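Local coordinates for stage II sporulation protein E (SpoIIE) (Moorella thermoacetica, PDB 3ZT9) that probably acts as a manganese-dependent PP2C-type serine/threonine phosphatase of the bacterial stressosome, reversing phosphorylation in a signalling module adapted to control second messengers, at residues 137-140 against 141-145; 165-168 against 169-173; 173-176 against 177-181; 69-72 against 73-77. All coordinates share one frame; numbering follows the deposited sequence. Where two conformers were deposited one is given.

In the fold
Contacts 1, 2 and 3 follow one another along the chain; contact 4 lies on the other side of its centre. Contact 1 turns from one sheet of the PP2C-type sandwich into the other. Contacts 2 and 3 share Val173 and the helix 169-180, with centres 11 Å apart. Contact 1 touches contact 2 where Leu144 CD2 packs 3.6 Å from Tyr165 OH. Contact 4, on helix 65-76, sits about 30 Å from contact 3 between centres. Glu141 of contact 1 binds a manganese shared with Arg193, separate from the metal sites built on Asp38, Asp150 and Asp185. Gly181 of contact 3 and the side chain of Leu76 of contact 4 come within about 10 and 11 Å of manganese.

Contact 1 of 4, residues 137-140 against 141-145; sequences GSYQ and EGDLF. With MN (manganese (II) ion), chain D.
Gln140 to Asp143 form a type II beta turn that carries the chain from strand 135-138 of one sheet to strand 144-148 of the other. Asp143 N donates to Gln140 O at 3.1 Å, in the carbonyl plane. Gln140 N returns a bond to Asp143 OD2 at 2.9 Å. The bond is nearly straight (167°), but the N-H comes from well above the carboxylate plane. Water 1 also links Asp143 OD2 to Ser138 O. Asp143 OD1 accepts from Ala111 N, which helps hold the carboxylate. At the backbone angles of Gly142 a CB would press on the preceding carbonyl O.

Tyr139 lies over the turn. CG stands opposite the backbone N (chi1 168°), which lays the ring alongside Glu141, almost at right angles to its carboxylate. Tyr139 CD1 meets the edge of the Phe145 ring at CE1, 3.7 Å away. Tyr139 CE1 packs on Asp143 CB at 3.9 Å. Tyr139 OH is 2.7 Å from water 2, and this water also bonds Gly142 N and Asp143 O. Arg91 bonds Tyr139 OH and forms a salt bridge with Glu141 OE1. A phenylalanine here would probably cost water 2 and Arg91 one partner each, leaving Arg91, which also pairs with Glu141, less fixed.

Glu141 bends at chi2 (57°) and binds manganese through OE2 at 2.1 Å. Waters 3 to 6 and Arg193 OXT complete the shell, and water 3 also donates to OE1. The turn joins the two sheets of the PP2C sandwich and holds a manganese apart from the aspartate sites.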
loop_
_atom_site.group_PDB
_atom_site.type_symbol
_atom_site.label_atom_id
_atom_site.label_comp_id
_atom_site.label_asym_id
_atom_site.label_seq_id
_atom_site.Cartn_x
_atom_site.Cartn_y
_atom_site.Cartn_z
ATOM N N GLY A 137 8.256 -12.543 -5.600
ATOM C CA GLY A 137 8.236 -12.686 -7.048
ATOM C C GLY A 137 9.479 -12.083 -7.667
ATOM O O GLY A 137 10.364 -11.594 -6.947
ATOM N N SER A 138 9.562 -12.174 -8.998
ATOM C CA SER A 138 10.683 -11.622 -9.755
ATOM C C SER A 138 10.248 -10.301 -10.339
ATOM O O SER A 138 9.123 -10.192 -10.851
ATOM C CB SER A 138 11.042 -12.550 -10.917
ATOM O OG SER A 138 11.308 -13.854 -10.437
ATOM N N TYR A 139 11.124 -9.303 -10.236
ATOM C CA TYR A 139 10.857 -7.972 -10.786
ATOM C C TYR A 139 11.732 -7.740 -12.024
ATOM O O TYR A 139 12.923 -8.049 -12.033
ATOM C CB TYR A 139 11.171 -6.869 -9.749
ATOM C CG TYR A 139 11.171 -5.481 -10.397
ATOM C CD1 TYR A 139 9.969 -4.781 -10.580
ATOM C CD2 TYR A 139 12.354 -4.904 -10.836
ATOM C CE1 TYR A 139 9.948 -3.532 -11.206
ATOM C CE2 TYR A 139 12.343 -3.645 -11.460
ATOM C CZ TYR A 139 11.139 -2.977 -11.625
ATOM O OH TYR A 139 11.111 -1.767 -12.254
ATOM N N GLN A 140 11.161 -7.187 -13.078
ATOM C CA GLN A 140 12.020 -6.665 -14.115
ATOM C C GLN A 140 11.427 -5.327 -14.528
ATOM O O GLN A 140 10.236 -5.110 -14.399
ATOM C CB GLN A 140 12.147 -7.647 -15.276
ATOM C CG GLN A 140 11.051 -7.631 -16.266
ATOM C CD GLN A 140 11.376 -8.518 -17.458
ATOM O OE1 GLN A 140 11.552 -8.042 -18.569
ATOM N NE2 GLN A 140 11.474 -9.812 -17.216
ATOM N N GLU A 141 12.266 -4.443 -15.033
ATOM C CA GLU A 141 11.785 -3.142 -15.472
ATOM C C GLU A 141 10.572 -3.268 -16.407
ATOM O O GLU A 141 10.554 -4.097 -17.323
ATOM C CB GLU A 141 12.940 -2.414 -16.177
ATOM C CG GLU A 141 12.483 -1.188 -16.942
ATOM C CD GLU A 141 11.763 -0.197 -16.067
ATOM O OE1 GLU A 141 12.406 0.260 -15.104
ATOM O OE2 GLU A 141 10.560 0.109 -16.334
ATOM N N GLY A 142 9.574 -2.435 -16.138
ATOM C CA GLY A 142 8.305 -2.430 -16.842
ATOM C C GLY A 142 7.167 -3.049 -16.041
ATOM O O GLY A 142 5.988 -2.834 -16.351
ATOM N N ASP A 143 7.507 -3.839 -15.024
ATOM C CA ASP A 143 6.474 -4.397 -14.148
ATOM C C ASP A 143 5.805 -3.253 -13.379
ATOM O O ASP A 143 6.470 -2.288 -13.017
ATOM C CB ASP A 143 7.102 -5.364 -13.161
ATOM C CG ASP A 143 7.645 -6.634 -13.839
ATOM O OD1 ASP A 143 7.423 -6.844 -15.044
ATOM O OD2 ASP A 143 8.303 -7.426 -13.148
ATOM N N LEU A 144 4.514 -3.392 -13.111
ATOM C CA LEU A 144 3.713 -2.299 -12.562
ATOM C C LEU A 144 3.199 -2.748 -11.217
ATOM O O LEU A 144 2.878 -3.930 -11.037
ATOM C CB LEU A 144 2.558 -2.007 -13.491
ATOM C CG LEU A 144 2.914 -1.986 -14.983
ATOM C CD1 LEU A 144 1.733 -2.239 -15.887
ATOM C CD2 LEU A 144 3.489 -0.652 -15.251
ATOM N N PHE A 145 3.119 -1.819 -10.254
ATOM C CA PHE A 145 2.570 -2.168 -8.946
ATOM C C PHE A 145 1.399 -1.233 -8.678
ATOM O O PHE A 145 1.500 -0.026 -8.885
ATOM C CB PHE A 145 3.632 -1.951 -7.857
ATOM C CG PHE A 145 4.817 -2.901 -7.939
ATOM C CD1 PHE A 145 5.802 -2.754 -8.912
ATOM C CD2 PHE A 145 4.934 -3.945 -7.050
ATOM C CE1 PHE A 145 6.872 -3.657 -8.988
ATOM C CE2 PHE A 145 5.972 -4.852 -7.128
ATOM C CZ PHE A 145 6.961 -4.694 -8.097
HETATM MN MN MN D . 9.428 1.835 -16.045
HETATM O O HOH W 1 8.670 -10.077 -13.647
HETATM O O HOH W 2 8.881 -1.199 -13.581
HETATM O O HOH W 3 10.908 2.352 -14.481
HETATM O O HOH W 4 8.016 1.506 -17.660
HETATM O O HOH W 5 10.627 2.659 -17.740
HETATM O O HOH W 6 8.443 3.887 -16.070
#

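Contact 2 of 4, residues 165-168 against 169-173; sequences YRLT and AEELV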
loop_
_atom_site.group_PDB
_atom_site.type_symbol
_atom_site.label_atom_id
_atom_site.label_comp_id
_atom_site.label_asym_id
_atom_site.label_seq_id
_atom_site.Cartn_x
_atom_site.Cartn_y
_atom_site.Cartn_z
ATOM N N TYR A 165 0.846 5.396 -20.661
ATOM C CA TYR A 165 1.887 6.323 -20.303
ATOM C C TYR A 165 1.652 7.695 -20.910
ATOM O O TYR A 165 2.536 8.528 -20.818
ATOM C CB TYR A 165 3.267 5.800 -20.736
ATOM C CG TYR A 165 3.775 4.647 -19.889
ATOM C CD1 TYR A 165 3.425 3.341 -20.177
ATOM C CD2 TYR A 165 4.639 4.888 -18.798
ATOM C CE1 TYR A 165 3.919 2.313 -19.402
ATOM C CE2 TYR A 165 5.134 3.870 -18.040
ATOM C CZ TYR A 165 4.769 2.578 -18.332
ATOM O OH TYR A 165 5.264 1.525 -17.543
ATOM N N ARG A 166 0.457 7.926 -21.494
ATOM C CA ARG A 166 0.086 9.283 -21.901
ATOM C C ARG A 166 -0.227 10.160 -20.707
ATOM O O ARG A 166 -0.199 11.363 -20.828
ATOM C CB ARG A 166 -1.104 9.244 -22.850
ATOM C CG ARG A 166 -0.754 8.372 -24.025
ATOM C CD ARG A 166 -1.836 8.288 -25.096
ATOM N NE ARG A 166 -1.365 7.433 -26.199
ATOM C CZ ARG A 166 -2.152 6.697 -26.977
ATOM N NH1 ARG A 166 -3.478 6.728 -26.767
ATOM N NH2 ARG A 166 -1.610 5.922 -27.943
ATOM N N LEU A 167 -0.571 9.542 -19.580
ATOM C CA LEU A 167 -0.658 10.223 -18.292
ATOM C C LEU A 167 0.580 9.843 -17.479
ATOM O O LEU A 167 1.156 8.751 -17.623
ATOM C CB LEU A 167 -1.908 9.792 -17.505
ATOM C CG LEU A 167 -3.270 10.330 -17.931
ATOM C CD1 LEU A 167 -3.626 9.839 -19.310
ATOM C CD2 LEU A 167 -4.305 9.871 -16.921
ATOM N N THR A 168 0.994 10.754 -16.600
ATOM C CA THR A 168 2.071 10.435 -15.676
ATOM C C THR A 168 1.501 9.552 -14.568
ATOM O O THR A 168 0.302 9.518 -14.353
ATOM C CB THR A 168 2.677 11.678 -15.002
ATOM O OG1 THR A 168 1.709 12.280 -14.153
ATOM C CG2 THR A 168 3.135 12.681 -16.032
ATOM N N ALA A 169 2.374 8.899 -13.803
ATOM C CA ALA A 169 1.887 8.080 -12.686
ATOM C C ALA A 169 1.052 8.934 -11.724
ATOM O O ALA A 169 0.063 8.474 -11.199
ATOM C CB ALA A 169 3.087 7.461 -11.926
ATOM N N GLU A 170 1.508 10.160 -11.470
ATOM C CA GLU A 170 0.803 11.073 -10.570
ATOM C C GLU A 170 -0.572 11.410 -11.116
ATOM O O GLU A 170 -1.593 11.380 -10.381
ATOM C CB GLU A 170 1.623 12.340 -10.373
ATOM C CG GLU A 170 2.579 12.229 -9.199
ATOM C CD GLU A 170 1.860 12.280 -7.848
ATOM O OE1 GLU A 170 0.981 13.155 -7.661
ATOM O OE2 GLU A 170 2.173 11.450 -6.971
ATOM N N GLU A 171 -0.627 11.704 -12.413
ATOM C CA GLU A 171 -1.912 11.977 -13.039
ATOM C C GLU A 171 -2.806 10.718 -13.055
ATOM O O GLU A 171 -4.004 10.793 -12.852
ATOM C CB GLU A 171 -1.707 12.466 -14.488
ATOM C CG GLU A 171 -1.009 13.817 -14.555
ATOM C CD GLU A 171 -0.505 14.142 -15.926
ATOM O OE1 GLU A 171 -0.489 13.239 -16.784
ATOM O OE2 GLU A 171 -0.134 15.315 -16.136
ATOM N N LEU A 172 -2.221 9.558 -13.291
ATOM C CA LEU A 172 -3.004 8.336 -13.417
ATOM C C LEU A 172 -3.648 7.945 -12.048
ATOM O O LEU A 172 -4.813 7.552 -11.997
ATOM C CB LEU A 172 -2.078 7.224 -13.913
ATOM C CG LEU A 172 -2.696 5.841 -14.079
ATOM C CD1 LEU A 172 -3.724 5.837 -15.219
ATOM C CD2 LEU A 172 -1.563 4.850 -14.331
ATOM N N VAL A 173 -2.918 8.082 -10.948
ATOM C CA VAL A 173 -3.453 7.666 -9.620
ATOM C C VAL A 173 -4.539 8.641 -9.196
ATOM O O VAL A 173 -5.507 8.262 -8.544
ATOM C CB VAL A 173 -2.371 7.559 -8.473
ATOM C CG1 VAL A 173 -1.416 6.418 -8.745
ATOM C CG2 VAL A 173 -1.618 8.917 -8.274
HETATM O O HOH W 7 -0.791 13.908 -19.372
#
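Glu171 folds back from the first turn of helix 169-180 onto Thr168, which stands just before it. Its CB lies 3.4 Å from Thr168 OG1. Glu171 CG comes to 3.1 Å from Thr168 OG1. CD passes it too, so the chain runs over the threonine hydroxyl. At the tip Glu171 OE1 accepts from Thr168 N at 2.9 Å. The N-H points almost straight at it (169°) but comes from above the carboxylate plane. OE1 also takes a bond from water 7, which donates to Arg166 O as well, and it lies 3.4 Å from Leu167 CA. Thr168 CG2 lies 3.7 Å from Glu171 OE1.

Thr168 answers from the other end. With chi1 at 66°, OG1 sits between the backbone N and the carbonyl carbon. There Thr168 OG1 accepts from Glu171 N at 3.0 Å. Thr168 O takes Leu172 N at 2.7 Å, nearly along the C=O axis, and starts the helical bonding. Leu167 CD2 packs on Leu172 CA at 4.0 Å. Glu5 accepts from Ala169 N, another N-H of the first turn. The two reciprocal bonds of Thr168 and Glu171 form a capping box at the helix N-terminus.

Contact 3 of 4, residues 173-176 against 177-181; sequences VRLI and GEKYG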
loop_
_atom_site.group_PDB
_atom_site.type_symbol
_atom_site.label_atom_id
_atom_site.label_comp_id
_atom_site.label_asym_id
_atom_site.label_seq_id
_atom_site.Cartn_x
_atom_site.Cartn_y
_atom_site.Cartn_z
ATOM N N VAL A 173 -2.918 8.082 -10.948
ATOM C CA VAL A 173 -3.453 7.666 -9.620
ATOM C C VAL A 173 -4.539 8.641 -9.196
ATOM O O VAL A 173 -5.507 8.262 -8.544
ATOM C CB VAL A 173 -2.371 7.559 -8.473
ATOM C CG1 VAL A 173 -1.416 6.418 -8.745
ATOM C CG2 VAL A 173 -1.618 8.917 -8.274
ATOM N N ARG A 174 -4.414 9.894 -9.619
ATOM C CA ARG A 174 -5.474 10.861 -9.330
ATOM C C ARG A 174 -6.731 10.482 -10.083
ATOM O O ARG A 174 -7.829 10.510 -9.527
ATOM C CB ARG A 174 -5.073 12.274 -9.723
ATOM C CG ARG A 174 -6.077 13.281 -9.243
ATOM C CD ARG A 174 -5.746 14.680 -9.665
ATOM N NE ARG A 174 -6.947 15.493 -9.471
ATOM C CZ ARG A 174 -6.997 16.813 -9.581
ATOM N NH1 ARG A 174 -5.907 17.495 -9.907
ATOM N NH2 ARG A 174 -8.146 17.443 -9.365
ATOM N N LEU A 175 -6.567 10.105 -11.346
ATOM C CA LEU A 175 -7.731 9.704 -12.147
ATOM C C LEU A 175 -8.363 8.445 -11.529
ATOM O O LEU A 175 -9.574 8.337 -11.410
ATOM C CB LEU A 175 -7.325 9.440 -13.582
ATOM C CG LEU A 175 -8.424 8.860 -14.500
ATOM C CD1 LEU A 175 -9.603 9.836 -14.570
ATOM C CD2 LEU A 175 -7.876 8.558 -15.941
ATOM N N ILE A 176 -7.532 7.496 -11.159
ATOM C CA ILE A 176 -8.036 6.263 -10.519
ATOM C C ILE A 176 -8.796 6.578 -9.249
ATOM O O ILE A 176 -9.901 6.082 -9.055
ATOM C CB ILE A 176 -6.910 5.290 -10.273
ATOM C CG1 ILE A 176 -6.460 4.715 -11.628
ATOM C CG2 ILE A 176 -7.391 4.162 -9.330
ATOM C CD1 ILE A 176 -5.146 3.863 -11.528
ATOM N N GLY A 177 -8.225 7.403 -8.386
ATOM C CA GLY A 177 -8.901 7.747 -7.142
ATOM C C GLY A 177 -10.241 8.436 -7.380
ATOM O O GLY A 177 -11.212 8.159 -6.704
ATOM N N GLU A 178 -10.282 9.334 -8.363
ATOM C CA GLU A 178 -11.485 10.095 -8.674
ATOM C C GLU A 178 -12.570 9.249 -9.363
ATOM O O GLU A 178 -13.759 9.368 -9.020
ATOM C CB GLU A 178 -11.125 11.337 -9.531
ATOM C CG GLU A 178 -10.444 12.366 -8.695
ATOM C CD GLU A 178 -9.870 13.518 -9.473
ATOM O OE1 GLU A 178 -9.548 13.335 -10.648
ATOM O OE2 GLU A 178 -9.707 14.583 -8.866
ATOM N N LYS A 179 -12.173 8.364 -10.266
ATOM C CA LYS A 179 -13.151 7.533 -10.996
ATOM C C LYS A 179 -13.677 6.422 -10.123
ATOM O O LYS A 179 -14.851 6.103 -10.181
ATOM C CB LYS A 179 -12.531 6.851 -12.228
ATOM C CG LYS A 179 -12.412 7.704 -13.460
ATOM C CD LYS A 179 -13.773 8.114 -14.002
ATOM C CE LYS A 179 -13.608 8.898 -15.311
ATOM N NZ LYS A 179 -14.856 9.652 -15.607
ATOM N N TYR A 180 -12.789 5.809 -9.345
ATOM C CA TYR A 180 -13.119 4.553 -8.654
ATOM C C TYR A 180 -13.256 4.678 -7.144
ATOM O O TYR A 180 -13.753 3.765 -6.489
ATOM C CB TYR A 180 -12.074 3.491 -9.013
ATOM C CG TYR A 180 -12.050 3.252 -10.492
ATOM C CD1 TYR A 180 -13.161 2.695 -11.142
ATOM C CD2 TYR A 180 -10.948 3.626 -11.258
ATOM C CE1 TYR A 180 -13.151 2.501 -12.504
ATOM C CE2 TYR A 180 -10.940 3.420 -12.626
ATOM C CZ TYR A 180 -12.048 2.871 -13.227
ATOM O OH TYR A 180 -12.029 2.673 -14.577
ATOM N N GLY A 181 -12.815 5.799 -6.585
ATOM C CA GLY A 181 -12.798 5.997 -5.134
ATOM C C GLY A 181 -14.198 6.192 -4.574
ATOM O O GLY A 181 -14.977 6.961 -5.118
#
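Arg174 grips Glu178 one turn on, in a side-on salt bridge. Arg174 NE donates to Glu178 OE2 at 3.0 Å, in a fairly straight bond (163°). NH2 of Arg174 donates to the same OE2 at 3.3 Å, a longer and more bent bond. Both bonds lie in the guanidinium plane, at its edge. The carboxylate is turned 63° from that plane. NH2 uses the syn lone pair of OE2, while NE meets it from above the carboxylate. One oxygen thus takes two donors. The extended arginine chain, with CG opposite the backbone N (chi1 -172°), carries the guanidinium along the helix to this position. Arg174 CG passes 3.7 Å from Glu178 OE1.

Beneath these side chains runs the regular backbone ladder. Gly177, Glu178, Lys179 and Tyr180 each donate to the residue four back. The shortest of these bonds is Lys179 N to Leu175 O at 2.8 Å.

Apolar packing follows the same spacing. Leu175 CD1 lies beside Lys179 CG at 3.7 Å, both chains pointing the same way. Ile176 CG2 touches Tyr180 CD2 more loosely, at 4.1 Å. Lys179 CB rests over one face of the Tyr180 ring, near its rim.

Helix 169-180 lies on strand 6-11, where Val173, Arg174 and Glu178 all touch Tyr9. Ile176 packs on Ile152 and Leu162 in loops, Tyr180 on Pro158, and Leu175 on Leu167 just before the helix.

Contact 4 of 4, residues 69-72 against 73-77; sequences FQLC and HRELR
Leu71 and Glu75 meet one turn apart on helix 65-76, one of the two long helices on this side of the PP2C-type sandwich. Leu71 CD1 is placed only 3.0 Å from Glu75 CG, too near to be relied on in detail. With CG opposite the backbone N (chi1 179°), the Leu71 branch reaches the Glu75 side chain. The bend of Glu75 at chi2 (-73°) brings Glu75 OE2 to 3.9 Å from Leu71 CD2, the two chains crossing at a slant. The Arg74 side chain is poorly ordered, and its approach to Leu71 is doubtful.

The backbone sets this spacing. Glu75 N donates to Leu71 O at 2.9 Å. His73 N and Arg74 N bond in the same way to Phe69 O and Gln70 O.

Further out, Leu71 touches Ser56 of helix 43-60, and Glu75 and Leu76 touch Ile52 there. Phe69 reaches the sheet at Leu86 and Ala99, and the His73 ring meets Tyr128 in a neighbouring loop. An alanine in place of Leu71 removes the branch that reaches Ser56 and is likely to open a gap toward helix 43-60.

Leu76 N makes only a weak bond to Cys72 O, 3.0 Å, while Leu76 CG lies 3.3 Å from Cys72 O.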
loop_
_atom_site.group_PDB
_atom_site.type_symbol
_atom_site.label_atom_id
_atom_site.label_comp_id
_atom_site.label_asym_id
_atom_site.label_seq_id
_atom_site.Cartn_x
_atom_site.Cartn_y
_atom_site.Cartn_z
ATOM N N PHE A 69 6.188 -5.652 10.319
ATOM C CA PHE A 69 4.774 -5.742 10.665
ATOM C C PHE A 69 4.585 -5.975 12.147
ATOM O O PHE A 69 3.644 -5.460 12.726
ATOM C CB PHE A 69 4.092 -6.849 9.819
ATOM C CG PHE A 69 3.621 -6.359 8.483
ATOM C CD1 PHE A 69 2.362 -5.804 8.347
ATOM C CD2 PHE A 69 4.454 -6.394 7.400
ATOM C CE1 PHE A 69 1.920 -5.301 7.116
ATOM C CE2 PHE A 69 4.029 -5.922 6.156
ATOM C CZ PHE A 69 2.755 -5.377 6.014
ATOM N N GLN A 70 5.507 -6.711 12.768
ATOM C CA GLN A 70 5.451 -6.977 14.210
ATOM C C GLN A 70 5.669 -5.682 15.002
ATOM O O GLN A 70 4.950 -5.416 15.942
ATOM C CB GLN A 70 6.454 -8.077 14.630
ATOM C CG GLN A 70 6.015 -9.486 14.216
ATOM C CD GLN A 70 7.039 -10.555 14.556
ATOM O OE1 GLN A 70 8.136 -10.259 15.038
ATOM N NE2 GLN A 70 6.681 -11.809 14.313
ATOM N N LEU A 71 6.621 -4.844 14.601
ATOM C CA LEU A 71 6.774 -3.552 15.262
ATOM C C LEU A 71 5.554 -2.637 15.013
ATOM O O LEU A 71 5.136 -1.919 15.918
ATOM C CB LEU A 71 8.073 -2.836 14.869
ATOM C CG LEU A 71 8.265 -1.452 15.539
ATOM C CD1 LEU A 71 7.134 -0.524 15.205
ATOM C CD2 LEU A 71 8.375 -1.490 17.057
ATOM N N CYS A 72 5.008 -2.627 13.792
ATOM C CA CYS A 72 3.800 -1.847 13.497
ATOM C C CYS A 72 2.697 -2.173 14.475
ATOM O O CYS A 72 2.055 -1.278 15.037
ATOM C CB CYS A 72 3.245 -2.168 12.100
ATOM S SG CYS A 72 3.967 -1.256 10.783
ATOM N N HIS A 73 2.441 -3.464 14.642
ATOM C CA HIS A 73 1.456 -3.943 15.604
ATOM C C HIS A 73 1.750 -3.419 17.013
ATOM O O HIS A 73 0.843 -2.958 17.702
ATOM C CB HIS A 73 1.463 -5.483 15.588
ATOM C CG HIS A 73 0.590 -6.107 16.626
ATOM N ND1 HIS A 73 -0.783 -6.145 16.514
ATOM C CD2 HIS A 73 0.892 -6.698 17.805
ATOM C CE1 HIS A 73 -1.293 -6.746 17.579
ATOM N NE2 HIS A 73 -0.296 -7.090 18.376
ATOM N N ARG A 74 3.001 -3.483 17.451
ATOM C CA ARG A 74 3.346 -2.993 18.797
ATOM C C ARG A 74 3.080 -1.483 18.934
ATOM O O ARG A 74 2.566 -1.021 19.950
ATOM C CB ARG A 74 4.811 -3.307 19.129
ATOM C CG ARG A 74 5.284 -2.747 20.460
ATOM C CD ARG A 74 6.753 -3.097 20.732
ATOM N NE ARG A 74 7.691 -2.152 20.124
ATOM C CZ ARG A 74 9.007 -2.342 20.059
ATOM N NH1 ARG A 74 9.550 -3.448 20.553
ATOM N NH2 ARG A 74 9.782 -1.427 19.490
ATOM N N GLU A 75 3.435 -0.697 17.924
ATOM C CA GLU A 75 3.252 0.755 18.030
ATOM C C GLU A 75 1.770 1.150 17.947
ATOM O O GLU A 75 1.395 2.244 18.369
ATOM C CB GLU A 75 4.031 1.479 16.929
ATOM C CG GLU A 75 5.515 1.322 17.012
ATOM C CD GLU A 75 6.120 2.115 18.137
ATOM O OE1 GLU A 75 5.362 2.771 18.875
ATOM O OE2 GLU A 75 7.356 2.084 18.279
ATOM N N LEU A 76 0.938 0.271 17.381
ATOM C CA LEU A 76 -0.493 0.547 17.227
ATOM C C LEU A 76 -1.368 0.062 18.400
ATOM O O LEU A 76 -2.556 0.339 18.444
ATOM C CB LEU A 76 -1.028 -0.038 15.902
ATOM C CG LEU A 76 -0.562 0.742 14.683
ATOM C CD1 LEU A 76 -0.828 -0.083 13.400
ATOM C CD2 LEU A 76 -1.256 2.066 14.603
ATOM N N ARG A 77 -0.795 -0.637 19.367
ATOM C CA ARG A 77 -1.584 -1.031 20.529
ATOM C C ARG A 77 -2.139 0.234 21.172
ATOM O O ARG A 77 -1.414 1.221 21.323
ATOM C CB ARG A 77 -0.733 -1.822 21.516
ATOM C CG ARG A 77 -0.349 -3.198 21.014
ATOM C CD ARG A 77 0.385 -3.974 22.083
ATOM N NE ARG A 77 0.516 -5.389 21.756
ATOM C CZ ARG A 77 -0.504 -6.235 21.622
ATOM N NH1 ARG A 77 -1.758 -5.822 21.763
ATOM N NH2 ARG A 77 -0.266 -7.505 21.327
#